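Local coordinates for DNA polymerase (Bacillus phage phi29, PDB 2PY5), which replicates the phage genome by protein-primed, highly processive strand-displacement DNA synthesis and proofreads with a 3'-5' exonuclease, at residues E296-I304 against E334-L342. The protein carries 2 engineered substitutions. Numbering follows the deposited sequence.
Sequences EGYIPTIQI and ELMKEHYDL. With EDO (1,2-ethanediol), chain J; EDO (1,2-ethanediol), chain X.
At the junction where helix 330-339 gives way to strand 340-356, the side chains of His339 and Tyr340 reach out and pin the irregular segment 296-304. Histidine suits its place because a flat ring can be covered on both faces while the N-H at its edge donates a hydrogen bond. ND1 of His339 gives a short, in-plane hydrogen bond of 2.6 Å to Ile299 O, CD2 of Tyr298 sits over the centre of one face, and CG2 of Thr301 lies over the opposite face, offset toward the rim. The Tyr298 and His339 rings form an edge-to-face pair with planes at 58°. The phenol of Tyr298 then runs on to the helix end, where its OH donates to the anti lone pair of Glu338 OE2 at 2.9 Å; CG of Glu338 stands anti to its backbone N (chi1 179°), extending the carboxylate there.

This junction belongs to the polymerization region, in which segment 296-304 is part of the loop that follows strand 283-294 and packs against helix 427-447 through Tyr298 and Ile299. Tyrosine at 340 offers both a hydroxyl and a broad face. Tyr340 OH accepts from Thr301 N at 3.0 Å. Tyr340 OH also accepts from Ile302 N, at 3.1 Å, and donates its own proton to Leu316 O, so three bonds grip the hydroxyl. Over the ring's centre lies CD1 of Ile302, a CH-pi contact; the same methyl presses on CG and SD of Met336.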
loop_
_atom_site.group_PDB
_atom_site.type_symbol
_atom_site.label_atom_id
_atom_site.label_comp_id
_atom_site.label_asym_id
_atom_site.label_seq_id
_atom_site.Cartn_x
_atom_site.Cartn_y
_atom_site.Cartn_z
ATOM N N GLU F 296 2.189 -14.311 -31.550
ATOM C CA GLU F 296 1.301 -13.309 -32.131
ATOM C C GLU F 296 -0.112 -13.558 -31.578
ATOM O O GLU F 296 -0.532 -14.707 -31.379
ATOM C CB GLU F 296 1.332 -13.333 -33.671
ATOM C CG GLU F 296 2.725 -13.005 -34.323
ATOM C CD GLU F 296 3.193 -11.543 -34.137
ATOM O OE1 GLU F 296 2.474 -10.621 -34.575
ATOM O OE2 GLU F 296 4.298 -11.323 -33.560
ATOM N N GLY F 297 -0.802 -12.482 -31.232
ATOM C CA GLY F 297 -2.152 -12.584 -30.700
ATOM C C GLY F 297 -2.263 -12.739 -29.194
ATOM O O GLY F 297 -3.362 -12.894 -28.669
ATOM N N TYR F 298 -1.124 -12.700 -28.502
ATOM C CA TYR F 298 -1.090 -12.915 -27.063
ATOM C C TYR F 298 -0.519 -11.698 -26.311
ATOM O O TYR F 298 0.378 -10.980 -26.802
ATOM C CB TYR F 298 -0.266 -14.155 -26.743
ATOM C CG TYR F 298 -1.035 -15.469 -26.795
ATOM C CD1 TYR F 298 -0.991 -16.293 -27.920
ATOM C CD2 TYR F 298 -1.783 -15.887 -25.714
ATOM C CE1 TYR F 298 -1.700 -17.522 -27.936
ATOM C CE2 TYR F 298 -2.488 -17.101 -25.725
ATOM C CZ TYR F 298 -2.427 -17.912 -26.827
ATOM O OH TYR F 298 -3.127 -19.115 -26.819
ATOM N N ILE F 299 -1.088 -11.476 -25.140
ATOM C CA ILE F 299 -0.629 -10.452 -24.203
ATOM C C ILE F 299 0.652 -10.930 -23.531
ATOM O O ILE F 299 0.740 -12.079 -23.088
ATOM C CB ILE F 299 -1.710 -10.210 -23.113
ATOM C CG1 ILE F 299 -2.988 -9.652 -23.726
ATOM C CG2 ILE F 299 -1.190 -9.286 -21.989
ATOM C CD1 ILE F 299 -4.160 -9.596 -22.712
ATOM N N PRO F 300 1.660 -10.048 -23.406
ATOM C CA PRO F 300 2.853 -10.441 -22.682
ATOM C C PRO F 300 2.642 -10.531 -21.179
ATOM O O PRO F 300 1.876 -9.749 -20.605
ATOM C CB PRO F 300 3.841 -9.314 -23.013
ATOM C CG PRO F 300 2.964 -8.128 -23.142
ATOM C CD PRO F 300 1.745 -8.646 -23.867
ATOM N N THR F 301 3.316 -11.492 -20.564
ATOM C CA THR F 301 3.173 -11.784 -19.153
ATOM C C THR F 301 4.503 -11.834 -18.383
ATOM O O THR F 301 4.488 -11.953 -17.170
ATOM C CB THR F 301 2.404 -13.112 -18.951
ATOM O OG1 THR F 301 3.221 -14.229 -19.344
ATOM C CG2 THR F 301 1.097 -13.127 -19.774
ATOM N N ILE F 302 5.636 -11.709 -19.076
ATOM C CA ILE F 302 6.945 -11.768 -18.416
ATOM C C ILE F 302 7.479 -10.361 -18.201
ATOM O O ILE F 302 7.625 -9.583 -19.144
ATOM C CB ILE F 302 7.972 -12.543 -19.242
ATOM C CG1 ILE F 302 7.524 -13.986 -19.456
ATOM C CG2 ILE F 302 9.357 -12.505 -18.550
ATOM C CD1 ILE F 302 8.411 -14.753 -20.479
ATOM N N GLN F 303 7.773 -10.066 -16.941
ATOM C CA GLN F 303 8.388 -8.810 -16.545
ATOM C C GLN F 303 9.650 -9.179 -15.797
ATOM O O GLN F 303 9.587 -9.951 -14.850
ATOM C CB GLN F 303 7.436 -8.045 -15.627
ATOM C CG GLN F 303 7.847 -6.628 -15.314
ATOM C CD GLN F 303 6.858 -5.952 -14.388
ATOM O OE1 GLN F 303 6.722 -6.333 -13.229
ATOM N NE2 GLN F 303 6.162 -4.948 -14.894
ATOM N N ILE F 304 10.787 -8.648 -16.240
ATOM C CA ILE F 304 12.084 -8.909 -15.599
ATOM C C ILE F 304 12.677 -7.611 -15.043
ATOM O O ILE F 304 12.968 -6.677 -15.793
ATOM C CB ILE F 304 13.093 -9.535 -16.587
ATOM C CG1 ILE F 304 12.555 -10.851 -17.149
ATOM C CG2 ILE F 304 14.423 -9.787 -15.895
ATOM C CD1 ILE F 304 13.392 -11.402 -18.274
ATOM N N GLU F 334 2.496 -21.800 -16.514
ATOM C CA GLU F 334 1.575 -22.207 -17.559
ATOM C C GLU F 334 1.120 -21.019 -18.429
ATOM O O GLU F 334 0.955 -21.157 -19.639
ATOM C CB GLU F 334 0.409 -22.977 -16.985
ATOM C CG GLU F 334 0.847 -24.343 -16.399
ATOM C CD GLU F 334 1.568 -25.305 -17.393
ATOM O OE1 GLU F 334 1.348 -25.270 -18.633
ATOM O OE2 GLU F 334 2.369 -26.129 -16.905
ATOM N N LEU F 335 0.939 -19.851 -17.810
ATOM C CA LEU F 335 0.631 -18.647 -18.590
ATOM C C LEU F 335 1.764 -18.374 -19.589
ATOM O O LEU F 335 1.513 -18.053 -20.753
ATOM C CB LEU F 335 0.453 -17.435 -17.676
ATOM C CG LEU F 335 -0.918 -17.349 -17.009
ATOM C CD1 LEU F 335 -0.854 -16.330 -15.862
ATOM C CD2 LEU F 335 -2.002 -16.977 -18.026
ATOM N N MET F 336 2.995 -18.471 -19.115
ATOM C CA MET F 336 4.159 -18.148 -19.952
ATOM C C MET F 336 4.238 -19.119 -21.122
ATOM O O MET F 336 4.473 -18.717 -22.270
ATOM C CB MET F 336 5.432 -18.221 -19.124
ATOM C CG MET F 336 6.656 -17.718 -19.872
ATOM S SD MET F 336 8.189 -17.877 -18.947
ATOM C CE MET F 336 8.411 -19.638 -18.827
ATOM N N LYS F 337 4.075 -20.410 -20.825
ATOM C CA LYS F 337 4.180 -21.426 -21.870
ATOM C C LYS F 337 3.097 -21.256 -22.925
ATOM O O LYS F 337 3.328 -21.548 -24.100
ATOM C CB LYS F 337 4.156 -22.847 -21.261
ATOM C CG LYS F 337 5.351 -23.142 -20.398
ATOM C CD LYS F 337 5.247 -24.473 -19.652
ATOM C CE LYS F 337 5.789 -25.615 -20.443
ATOM N NZ LYS F 337 6.006 -26.810 -19.565
ATOM N N GLU F 338 1.913 -20.773 -22.533
ATOM C CA GLU F 338 0.844 -20.518 -23.499
ATOM C C GLU F 338 1.084 -19.242 -24.326
ATOM O O GLU F 338 0.814 -19.210 -25.511
ATOM C CB GLU F 338 -0.521 -20.414 -22.835
ATOM C CG GLU F 338 -1.615 -20.130 -23.860
ATOM C CD GLU F 338 -3.023 -20.135 -23.329
ATOM O OE1 GLU F 338 -3.232 -20.469 -22.152
ATOM O OE2 GLU F 338 -3.931 -19.799 -24.125
ATOM N N HIS F 339 1.579 -18.196 -23.671
ATOM C CA HIS F 339 1.685 -16.908 -24.328
ATOM C C HIS F 339 2.963 -16.724 -25.142
ATOM O O HIS F 339 3.017 -15.830 -25.990
ATOM C CB HIS F 339 1.568 -15.778 -23.286
ATOM C CG HIS F 339 0.175 -15.565 -22.788
ATOM N ND1 HIS F 339 -0.452 -14.338 -22.824
ATOM C CD2 HIS F 339 -0.720 -16.435 -22.257
ATOM C CE1 HIS F 339 -1.682 -14.467 -22.339
ATOM N NE2 HIS F 339 -1.853 -15.723 -21.961
ATOM N N TYR F 340 3.966 -17.565 -24.901
ATOM C CA TYR F 340 5.297 -17.399 -25.523
ATOM C C TYR F 340 5.792 -18.668 -26.175
ATOM O O TYR F 340 5.484 -19.769 -25.714
ATOM C CB TYR F 340 6.344 -17.032 -24.470
ATOM C CG TYR F 340 6.206 -15.666 -23.865
ATOM C CD1 TYR F 340 5.386 -15.457 -22.753
ATOM C CD2 TYR F 340 6.915 -14.602 -24.353
ATOM C CE1 TYR F 340 5.266 -14.198 -22.174
ATOM C CE2 TYR F 340 6.798 -13.335 -23.789
ATOM C CZ TYR F 340 5.997 -13.157 -22.691
ATOM O OH TYR F 340 5.872 -11.904 -22.129
ATOM N N ASP F 341 6.597 -18.496 -27.218
ATOM C CA ASP F 341 7.494 -19.546 -27.658
ATOM C C ASP F 341 8.744 -19.494 -26.785
ATOM O O ASP F 341 9.346 -18.438 -26.607
ATOM C CB ASP F 341 7.879 -19.343 -29.116
ATOM C CG ASP F 341 6.697 -19.487 -30.066
ATOM O OD1 ASP F 341 5.900 -20.441 -29.902
ATOM O OD2 ASP F 341 6.583 -18.650 -30.976
ATOM N N LEU F 342 9.123 -20.639 -26.228
ATOM C CA LEU F 342 10.305 -20.715 -25.389
ATOM C C LEU F 342 11.446 -21.452 -26.113
ATOM O O LEU F 342 11.202 -22.426 -26.842
ATOM C CB LEU F 342 9.960 -21.417 -24.093
ATOM C CG LEU F 342 8.820 -20.840 -23.244
ATOM C CD1 LEU F 342 8.691 -21.628 -21.939
ATOM C CD2 LEU F 342 9.019 -19.371 -22.954
HETATM C C1 EDO J . 2.018 -9.344 -30.008
HETATM O O1 EDO J . 1.080 -10.393 -29.720
HETATM C C2 EDO J . 3.010 -9.799 -31.073
HETATM O O2 EDO J . 4.064 -10.598 -30.511
HETATM C C1 EDO X . -6.421 -17.734 -22.309
HETATM O O1 EDO X . -6.134 -18.246 -23.616
HETATM C C2 EDO X . -7.915 -17.833 -22.013
HETATM O O2 EDO X . -8.524 -16.538 -21.838
HETATM O O HOH W 1 -0.498 -21.096 -26.974
#